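Local coordinates for nitrate transport protein (Parabacteroides distasonis, PDB 3HN0) that probably serves as the substrate-binding component of an ABC transporter, perhaps for nitrate or a related small solute, at residues V6-F20 with L49-P61. Numbering follows the deposited sequence.
Sequences VIKVSVLRGPSVIAF and LLIKQETDIAVLP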
ATOM      1  N   VAL A   6     -18.379  23.396 -22.221  1.00 13.50           N
ATOM      2  CA  VAL A   6     -17.739  23.120 -20.930  1.00 13.85           C
ATOM      3  C   VAL A   6     -17.645  21.605 -20.758  1.00 12.89           C
ATOM      4  O   VAL A   6     -18.365  20.832 -21.420  1.00 13.84           O
ATOM      5  CB  VAL A   6     -18.496  23.730 -19.722  1.00 15.74           C
ATOM      6  CG1 VAL A   6     -18.665  25.242 -19.905  1.00 16.02           C
ATOM      7  CG2 VAL A   6     -19.851  23.083 -19.545  1.00 21.25           C
ATOM      8  N   ILE A   7     -16.726  21.209 -19.895  1.00 13.14           N
ATOM      9  CA  ILE A   7     -16.604  19.832 -19.412  1.00 11.66           C
ATOM     10  C   ILE A   7     -17.144  19.800 -17.992  1.00 12.37           C
ATOM     11  O   ILE A   7     -16.606  20.436 -17.091  1.00 12.74           O
ATOM     12  CB  ILE A   7     -15.158  19.325 -19.488  1.00 11.46           C
ATOM     13  CG1 ILE A   7     -14.739  19.128 -20.949  1.00 15.55           C
ATOM     14  CG2 ILE A   7     -14.956  18.014 -18.725  1.00  9.54           C
ATOM     15  CD1 ILE A   7     -13.201  19.091 -21.155  1.00 16.11           C
ATOM     16  N   LYS A   8     -18.227  19.064 -17.783  1.00 12.09           N
ATOM     17  CA  LYS A   8     -18.908  19.048 -16.481  1.00 11.13           C
ATOM     18  C   LYS A   8     -18.375  17.885 -15.665  1.00 10.77           C
ATOM     19  O   LYS A   8     -18.450  16.727 -16.094  1.00 11.84           O
ATOM     20  CB  LYS A   8     -20.430  18.946 -16.654  1.00 11.33           C
ATOM     21  CG  LYS A   8     -21.024  20.145 -17.422  1.00 16.17           C
ATOM     22  CD  LYS A   8     -22.522  20.004 -17.729  1.00 21.80           C
ATOM     23  CE  LYS A   8     -22.945  20.984 -18.817  1.00 31.21           C
ATOM     24  NZ  LYS A   8     -24.384  20.868 -19.226  1.00 35.72           N
ATOM     25  N   VAL A   9     -17.850  18.220 -14.508  1.00 12.23           N
ATOM     26  CA  VAL A   9     -17.307  17.275 -13.554  1.00 10.53           C
ATOM     27  C   VAL A   9     -18.127  17.325 -12.283  1.00 13.08           C
ATOM     28  O   VAL A   9     -18.127  18.334 -11.595  1.00 12.95           O
ATOM     29  CB  VAL A   9     -15.880  17.599 -13.243  1.00 11.89           C
ATOM     30  CG1 VAL A   9     -15.260  16.528 -12.351  1.00 13.34           C
ATOM     31  CG2 VAL A   9     -15.095  17.687 -14.591  1.00 15.39           C
ATOM     32  N   SER A  10     -18.743  16.189 -11.940  1.00 12.42           N
ATOM     33  CA  SER A  10     -19.558  16.104 -10.734  0.50 15.93           C
ATOM     34  C   SER A  10     -18.760  15.342  -9.702  1.00 19.08           C
ATOM     35  O   SER A  10     -18.356  14.210  -9.963  1.00 21.53           O
ATOM     36  CB  SER A  10     -20.865  15.362 -11.029  0.50 18.61           C
ATOM     37  OG  SER A  10     -21.602  16.021 -12.037  0.50 18.73           O
ATOM     38  N   VAL A  11     -18.523  15.953  -8.546  1.00 14.35           N
ATOM     39  CA  VAL A  11     -17.764  15.318  -7.489  1.00 15.15           C
ATOM     40  C   VAL A  11     -18.738  15.033  -6.307  1.00 20.31           C
ATOM     41  O   VAL A  11     -19.336  15.943  -5.768  1.00 14.01           O
ATOM     42  CB  VAL A  11     -16.569  16.161  -7.087  1.00 17.23           C
ATOM     43  CG1 VAL A  11     -15.778  15.446  -5.997  1.00 22.99           C
ATOM     44  CG2 VAL A  11     -15.647  16.455  -8.288  1.00 15.67           C
ATOM     45  N   LEU A  12     -18.996  13.760  -5.968  1.00 23.12           N
ATOM     46  CA  LEU A  12     -19.821  13.485  -4.764  1.00 25.63           C
ATOM     47  C   LEU A  12     -19.178  14.195  -3.545  1.00 26.87           C
ATOM     48  O   LEU A  12     -17.990  14.121  -3.341  1.00 22.96           O
ATOM     49  CB  LEU A  12     -19.911  12.006  -4.481  1.00 26.47           C
ATOM     50  CG  LEU A  12     -20.771  11.597  -3.282  1.00 30.37           C
ATOM     51  CD1 LEU A  12     -22.152  12.123  -3.406  1.00 25.39           C
ATOM     52  CD2 LEU A  12     -20.771  10.058  -3.198  1.00 27.56           C
ATOM     53  N   ARG A  13     -19.980  14.922  -2.773  1.00 26.56           N
ATOM     54  CA  ARG A  13     -19.485  15.628  -1.571  1.00 26.47           C
ATOM     55  C   ARG A  13     -18.614  14.733  -0.698  1.00 26.31           C
ATOM     56  O   ARG A  13     -18.971  13.573  -0.460  1.00 26.73           O
ATOM     57  CB  ARG A  13     -20.695  16.105  -0.743  1.00 23.46           C
ATOM     58  CG  ARG A  13     -20.288  16.995   0.472  1.00 37.55           C
ATOM     59  CD  ARG A  13     -21.523  17.721   1.114  1.00 41.99           C
ATOM     60  NE  ARG A  13     -22.222  18.619   0.180  1.00 45.27           N
ATOM     61  CZ  ARG A  13     -21.807  19.849  -0.171  1.00 44.68           C
ATOM     62  NH1 ARG A  13     -20.677  20.362   0.317  1.00 34.77           N
ATOM     63  NH2 ARG A  13     -22.522  20.572  -1.035  1.00 38.37           N
ATOM     64  N   GLY A  14     -17.514  15.267  -0.181  1.00 26.23           N
ATOM     65  CA  GLY A  14     -16.577  14.453   0.604  1.00 24.40           C
ATOM     66  C   GLY A  14     -15.158  14.829   0.319  1.00 23.34           C
ATOM     67  O   GLY A  14     -14.912  15.823  -0.385  1.00 24.71           O
ATOM     68  N   PRO A  15     -14.196  14.001   0.757  1.00 21.40           N
ATOM     69  CA  PRO A  15     -12.766  14.259   0.556  1.00 21.44           C
ATOM     70  C   PRO A  15     -12.161  14.220  -0.888  1.00 22.29           C
ATOM     71  O   PRO A  15     -11.108  14.814  -1.165  1.00 20.17           O
ATOM     72  CB  PRO A  15     -12.110  13.244   1.473  1.00 26.93           C
ATOM     73  CG  PRO A  15     -13.071  12.151   1.624  1.00 20.42           C
ATOM     74  CD  PRO A  15     -14.438  12.727   1.486  1.00 25.09           C
ATOM     75  N   SER A  16     -12.861  13.584  -1.835  1.00 16.96           N
ATOM     76  CA  SER A  16     -12.406  13.614  -3.203  0.65 17.01           C
ATOM     77  C   SER A  16     -12.376  15.038  -3.767  1.00 17.68           C
ATOM     78  O   SER A  16     -11.582  15.293  -4.638  1.00 17.82           O
ATOM     79  CB  SER A  16     -13.311  12.768  -4.083  0.65 18.10           C
ATOM     80  OG  SER A  16     -14.550  13.410  -4.144  0.65 14.08           O
ATOM     81  N   VAL A  17     -13.192  15.969  -3.223  1.00 14.38           N
ATOM     82  CA  VAL A  17     -13.194  17.366  -3.733  1.00 13.61           C
ATOM     83  C   VAL A  17     -11.826  17.987  -3.461  1.00 13.88           C
ATOM     84  O   VAL A  17     -11.356  18.846  -4.234  1.00 14.40           O
ATOM     85  CB  VAL A  17     -14.304  18.221  -3.166  1.00 12.52           C
ATOM     86  CG1 VAL A  17     -14.127  18.474  -1.645  1.00 19.06           C
ATOM     87  CG2 VAL A  17     -14.441  19.533  -3.958  1.00 15.00           C
ATOM     88  N   ILE A  18     -11.123  17.483  -2.431  1.00 12.82           N
ATOM     89  CA  ILE A  18      -9.797  18.009  -2.168  1.00 11.63           C
ATOM     90  C   ILE A  18      -8.830  17.786  -3.341  1.00 12.24           C
ATOM     91  O   ILE A  18      -8.041  18.668  -3.700  1.00 14.57           O
ATOM     92  CB  ILE A  18      -9.192  17.421  -0.842  1.00 13.01           C
ATOM     93  CG1 ILE A  18     -10.093  17.775   0.335  1.00 13.65           C
ATOM     94  CG2 ILE A  18      -7.727  17.954  -0.644  1.00 15.96           C
ATOM     95  CD1 ILE A  18      -9.743  17.024   1.689  1.00 13.14           C
ATOM     96  N   ALA A  19      -8.914  16.628  -3.984  1.00 12.11           N
ATOM     97  CA  ALA A  19      -8.093  16.347  -5.138  1.00 13.70           C
ATOM     98  C   ALA A  19      -8.359  17.276  -6.306  1.00 12.96           C
ATOM     99  O   ALA A  19      -7.483  17.528  -7.111  1.00 13.94           O
ATOM    100  CB  ALA A  19      -8.325  14.871  -5.583  1.00 10.56           C
ATOM    101  N   PHE A  20      -9.608  17.721  -6.396  1.00 11.81           N
ATOM    102  CA  PHE A  20     -10.089  18.578  -7.461  1.00 12.13           C
ATOM    103  C   PHE A  20     -10.084  20.058  -7.080  1.00 13.56           C
ATOM    104  O   PHE A  20     -10.506  20.899  -7.867  1.00 14.17           O
ATOM    105  CB  PHE A  20     -11.513  18.113  -7.834  1.00 11.89           C
ATOM    106  CG  PHE A  20     -11.553  16.811  -8.557  1.00 12.92           C
ATOM    107  CD1 PHE A  20     -11.602  15.628  -7.879  1.00 12.32           C
ATOM    108  CD2 PHE A  20     -11.549  16.774  -9.959  1.00 13.12           C
ATOM    109  CE1 PHE A  20     -11.624  14.441  -8.550  1.00 14.80           C
ATOM    110  CE2 PHE A  20     -11.573  15.581 -10.644  1.00 13.19           C
ATOM    111  CZ  PHE A  20     -11.600  14.419  -9.947  1.00 13.32           C
ATOM    112  N   LEU A  49     -27.254  12.060 -12.756  1.00 20.96           N
ATOM    113  CA  LEU A  49     -26.598  12.952 -13.721  1.00 18.78           C
ATOM    114  C   LEU A  49     -25.922  12.210 -14.841  1.00 15.49           C
ATOM    115  O   LEU A  49     -25.957  12.636 -16.004  1.00 21.68           O
ATOM    116  CB  LEU A  49     -25.575  13.844 -12.991  1.00 22.01           C
ATOM    117  CG  LEU A  49     -26.138  14.921 -12.061  1.00 21.83           C
ATOM    118  CD1 LEU A  49     -24.982  15.452 -11.207  1.00 26.79           C
ATOM    119  CD2 LEU A  49     -26.884  16.048 -12.833  1.00 26.12           C
ATOM    120  N   LEU A  50     -25.260  11.101 -14.511  1.00 18.44           N
ATOM    121  CA  LEU A  50     -24.625  10.284 -15.516  1.00 19.60           C
ATOM    122  C   LEU A  50     -25.645   9.644 -16.454  1.00 24.34           C
ATOM    123  O   LEU A  50     -25.523   9.734 -17.674  1.00 26.94           O
ATOM    124  CB  LEU A  50     -23.802   9.170 -14.884  1.00 17.57           C
ATOM    125  CG  LEU A  50     -22.507   9.597 -14.200  1.00 20.64           C
ATOM    126  CD1 LEU A  50     -21.978   8.491 -13.310  1.00 18.18           C
ATOM    127  CD2 LEU A  50     -21.506   9.954 -15.286  1.00 18.25           C
ATOM    128  N   ILE A  51     -26.644   9.006 -15.879  1.00 21.02           N
ATOM    129  CA  ILE A  51     -27.716   8.410 -16.708  1.00 24.80           C
ATOM    130  C   ILE A  51     -28.394   9.443 -17.634  1.00 26.15           C
ATOM    131  O   ILE A  51     -28.540   9.221 -18.838  1.00 29.59           O
ATOM    132  CB  ILE A  51     -28.750   7.718 -15.823  1.00 25.07           C
ATOM    133  CG1 ILE A  51     -28.106   6.525 -15.101  1.00 27.73           C
ATOM    134  CG2 ILE A  51     -29.948   7.254 -16.669  1.00 26.49           C
ATOM    135  CD1 ILE A  51     -28.836   6.089 -13.897  1.00 25.27           C
ATOM    136  N   LYS A  52     -28.756  10.586 -17.088  1.00 28.04           N
ATOM    137  CA  LYS A  52     -29.347  11.669 -17.899  1.00 27.96           C
ATOM    138  C   LYS A  52     -28.391  12.384 -18.876  1.00 28.23           C
ATOM    139  O   LYS A  52     -28.818  13.251 -19.664  1.00 26.49           O
ATOM    140  CB  LYS A  52     -29.962  12.684 -16.968  1.00 29.94           C
ATOM    141  CG  LYS A  52     -31.132  12.133 -16.156  1.00 33.05           C
ATOM    142  CD  LYS A  52     -31.994  13.238 -15.554  1.00 38.31           C
ATOM    143  CE  LYS A  52     -31.493  13.705 -14.215  1.00 45.39           C
ATOM    144  NZ  LYS A  52     -32.583  14.414 -13.467  1.00 44.97           N
ATOM    145  N   GLN A  53     -27.112  12.018 -18.832  1.00 25.83           N
ATOM    146  CA  GLN A  53     -26.055  12.666 -19.612  1.00 27.48           C
ATOM    147  C   GLN A  53     -25.991  14.156 -19.329  1.00 22.87           C
ATOM    148  O   GLN A  53     -25.795  14.971 -20.232  1.00 26.12           O
ATOM    149  CB  GLN A  53     -26.209  12.369 -21.106  1.00 31.55           C
ATOM    150  CG  GLN A  53     -26.399  10.862 -21.386  1.00 40.14           C
ATOM    151  CD  GLN A  53     -26.635  10.579 -22.842  1.00 41.25           C
ATOM    152  OE1 GLN A  53     -27.778  10.442 -23.267  1.00 47.21           O
ATOM    153  NE2 GLN A  53     -25.558  10.520 -23.629  1.00 42.30           N
ATOM    154  N   GLU A  54     -26.145  14.487 -18.062  1.00 19.78           N
ATOM    155  CA  GLU A  54     -26.045  15.868 -17.593  1.00 21.25           C
ATOM    156  C   GLU A  54     -24.724  16.144 -16.908  1.00 18.32           C
ATOM    157  O   GLU A  54     -24.511  17.235 -16.413  1.00 18.01           O
ATOM    158  CB  GLU A  54     -27.183  16.187 -16.650  1.00 22.60           C
ATOM    159  CG  GLU A  54     -28.522  16.299 -17.418  1.00 27.57           C
ATOM    160  CD  GLU A  54     -29.749  16.458 -16.502  1.00 35.15           C
ATOM    161  OE1 GLU A  54     -29.603  16.424 -15.256  1.00 33.20           O
ATOM    162  OE2 GLU A  54     -30.856  16.624 -17.062  1.00 38.14           O
ATOM    163  N   THR A  55     -23.866  15.131 -16.823  1.00 16.02           N
ATOM    164  CA  THR A  55     -22.464  15.343 -16.415  1.00 15.52           C
ATOM    165  C   THR A  55     -21.581  14.514 -17.336  1.00 14.86           C
ATOM    166  O   THR A  55     -22.046  13.511 -17.943  1.00 17.23           O
ATOM    167  CB  THR A  55     -22.220  15.095 -14.933  1.00 17.43           C
ATOM    168  OG1 THR A  55     -20.992  15.747 -14.559  1.00 17.81           O
ATOM    169  CG2 THR A  55     -22.195  13.571 -14.555  1.00 14.14           C
ATOM    170  N   ASP A  56     -20.327  14.937 -17.483  1.00 13.45           N
ATOM    171  CA  ASP A  56     -19.387  14.295 -18.400  1.00 13.63           C
ATOM    172  C   ASP A  56     -18.443  13.336 -17.646  1.00 14.86           C
ATOM    173  O   ASP A  56     -18.085  12.299 -18.156  1.00 14.79           O
ATOM    174  CB  ASP A  56     -18.562  15.360 -19.128  1.00 11.72           C
ATOM    175  CG  ASP A  56     -19.435  16.266 -20.015  1.00 18.05           C
ATOM    176  OD1 ASP A  56     -20.256  15.660 -20.755  1.00 17.65           O
ATOM    177  OD2 ASP A  56     -19.351  17.537 -19.942  1.00 14.74           O
ATOM    178  N   ILE A  57     -18.038  13.747 -16.448  1.00 11.76           N
ATOM    179  CA  ILE A  57     -17.112  13.005 -15.584  1.00 11.05           C
ATOM    180  C   ILE A  57     -17.742  13.043 -14.201  1.00 15.39           C
ATOM    181  O   ILE A  57     -18.351  14.062 -13.820  1.00 16.03           O
ATOM    182  CB  ILE A  57     -15.758  13.752 -15.532  1.00 12.36           C
ATOM    183  CG1 ILE A  57     -15.160  13.806 -16.969  1.00 14.80           C
ATOM    184  CG2 ILE A  57     -14.842  13.128 -14.456  1.00 16.20           C
ATOM    185  CD1 ILE A  57     -13.978  14.718 -17.182  1.00 19.36           C
ATOM    186  N   ALA A  58     -17.627  11.962 -13.436  1.00 12.35           N
ATOM    187  CA  ALA A  58     -18.205  11.962 -12.104  1.00 11.54           C
ATOM    188  C   ALA A  58     -17.270  11.247 -11.183  1.00 12.27           C
ATOM    189  O   ALA A  58     -16.583  10.329 -11.615  1.00 10.99           O
ATOM    190  CB  ALA A  58     -19.581  11.270 -12.096  1.00 13.40           C
ATOM    191  N   VAL A  59     -17.292  11.603  -9.904  0.65  9.96           N
ATOM    192  CA  VAL A  59     -16.431  10.983  -8.946  0.65 11.28           C
ATOM    193  C   VAL A  59     -17.341  10.443  -7.838  0.65 12.38           C
ATOM    194  O   VAL A  59     -18.050  11.241  -7.198  0.65 14.63           O
ATOM    195  CB  VAL A  59     -15.421  12.033  -8.386  0.65  9.25           C
ATOM    196  CG1 VAL A  59     -14.398  11.338  -7.488  0.65  9.93           C
ATOM    197  CG2 VAL A  59     -14.725  12.802  -9.549  0.65 10.39           C
ATOM    198  N   LEU A  60     -17.354   9.109  -7.648  0.75 13.61           N
ATOM    199  CA  LEU A  60     -18.285   8.434  -6.743  0.75 16.13           C
ATOM    200  C   LEU A  60     -17.694   7.103  -6.353  0.75 14.34           C
ATOM    201  O   LEU A  60     -16.655   6.669  -6.890  0.75 11.63           O
ATOM    202  CB  LEU A  60     -19.694   8.259  -7.363  0.75 16.34           C
ATOM    203  CG  LEU A  60     -19.889   7.191  -8.475  0.75 18.14           C
ATOM    204  CD1 LEU A  60     -21.285   7.309  -8.985  0.75 16.30           C
ATOM    205  CD2 LEU A  60     -18.928   7.330  -9.656  0.75 21.37           C
ATOM    206  N   PRO A  61     -18.348   6.429  -5.417  1.00 13.09           N
ATOM    207  CA  PRO A  61     -17.713   5.237  -4.895  1.00 13.05           C
ATOM    208  C   PRO A  61     -17.499   4.210  -5.999  1.00 12.68           C
ATOM    209  O   PRO A  61     -18.330   4.080  -6.932  1.00 11.27           O
ATOM    210  CB  PRO A  61     -18.712   4.732  -3.871  1.00 14.99           C
ATOM    211  CG  PRO A  61     -19.357   5.987  -3.355  1.00 16.75           C
ATOM    212  CD  PRO A  61     -19.534   6.795  -4.620  1.00 16.64           C
TER
HETATM  213  O   HOH W   1     -20.751  19.298 -21.095  1.00 28.47           O
HETATM  214  O   HOH W   2     -25.940  19.372 -17.692  1.00 29.12           O
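CG2 of Val-59 reaches the Phe-20 ring obliquely, 3.5 Å from Phe-20 CZ; one face of that ring carries CG2 of Val-11, offset toward the rim, and the carbonyl O of Ser-16 lies in plane at its edge. CG1 of Val-59 turns instead to Ser-16 CB. The carboxylate of Asp-56 takes the amide of Lys-8 on the anti side of OD2, 17° out of plane, in an almost straight bond of 2.9 Å from Lys-8 N. In return Lys-8 O accepts from the amides of both Asp-56 and Ile-57. An alanine in place of Asp-56 would probably leave the Lys-8 amide without this acceptor, and the water between Asp-56 OD2 and Val-6 O without one of its mates. Beyond, the ladder of parallel strands 6-12 and 57-61 runs on through Ser-10 N to Ile-57 O, Val-59 N to Ser-10 O and Leu-12 N to Val-59 O. On the Ser-10 side of the sheet, Ser-10 OG and Thr-55 OG1 share a hydrogen bond of 2.6 Å; the Thr-55 hydroxyl stands opposite its own N (chi1 -161°), which swings it toward strand 6-12. These strands are central in a mixed sheet, consistent with one lobe of a periplasmic binding protein: strand 33-40 flanks 6-12, strand 184-188 flanks 57-61, and helix 196-212 packs on Phe-20 and Ile-57.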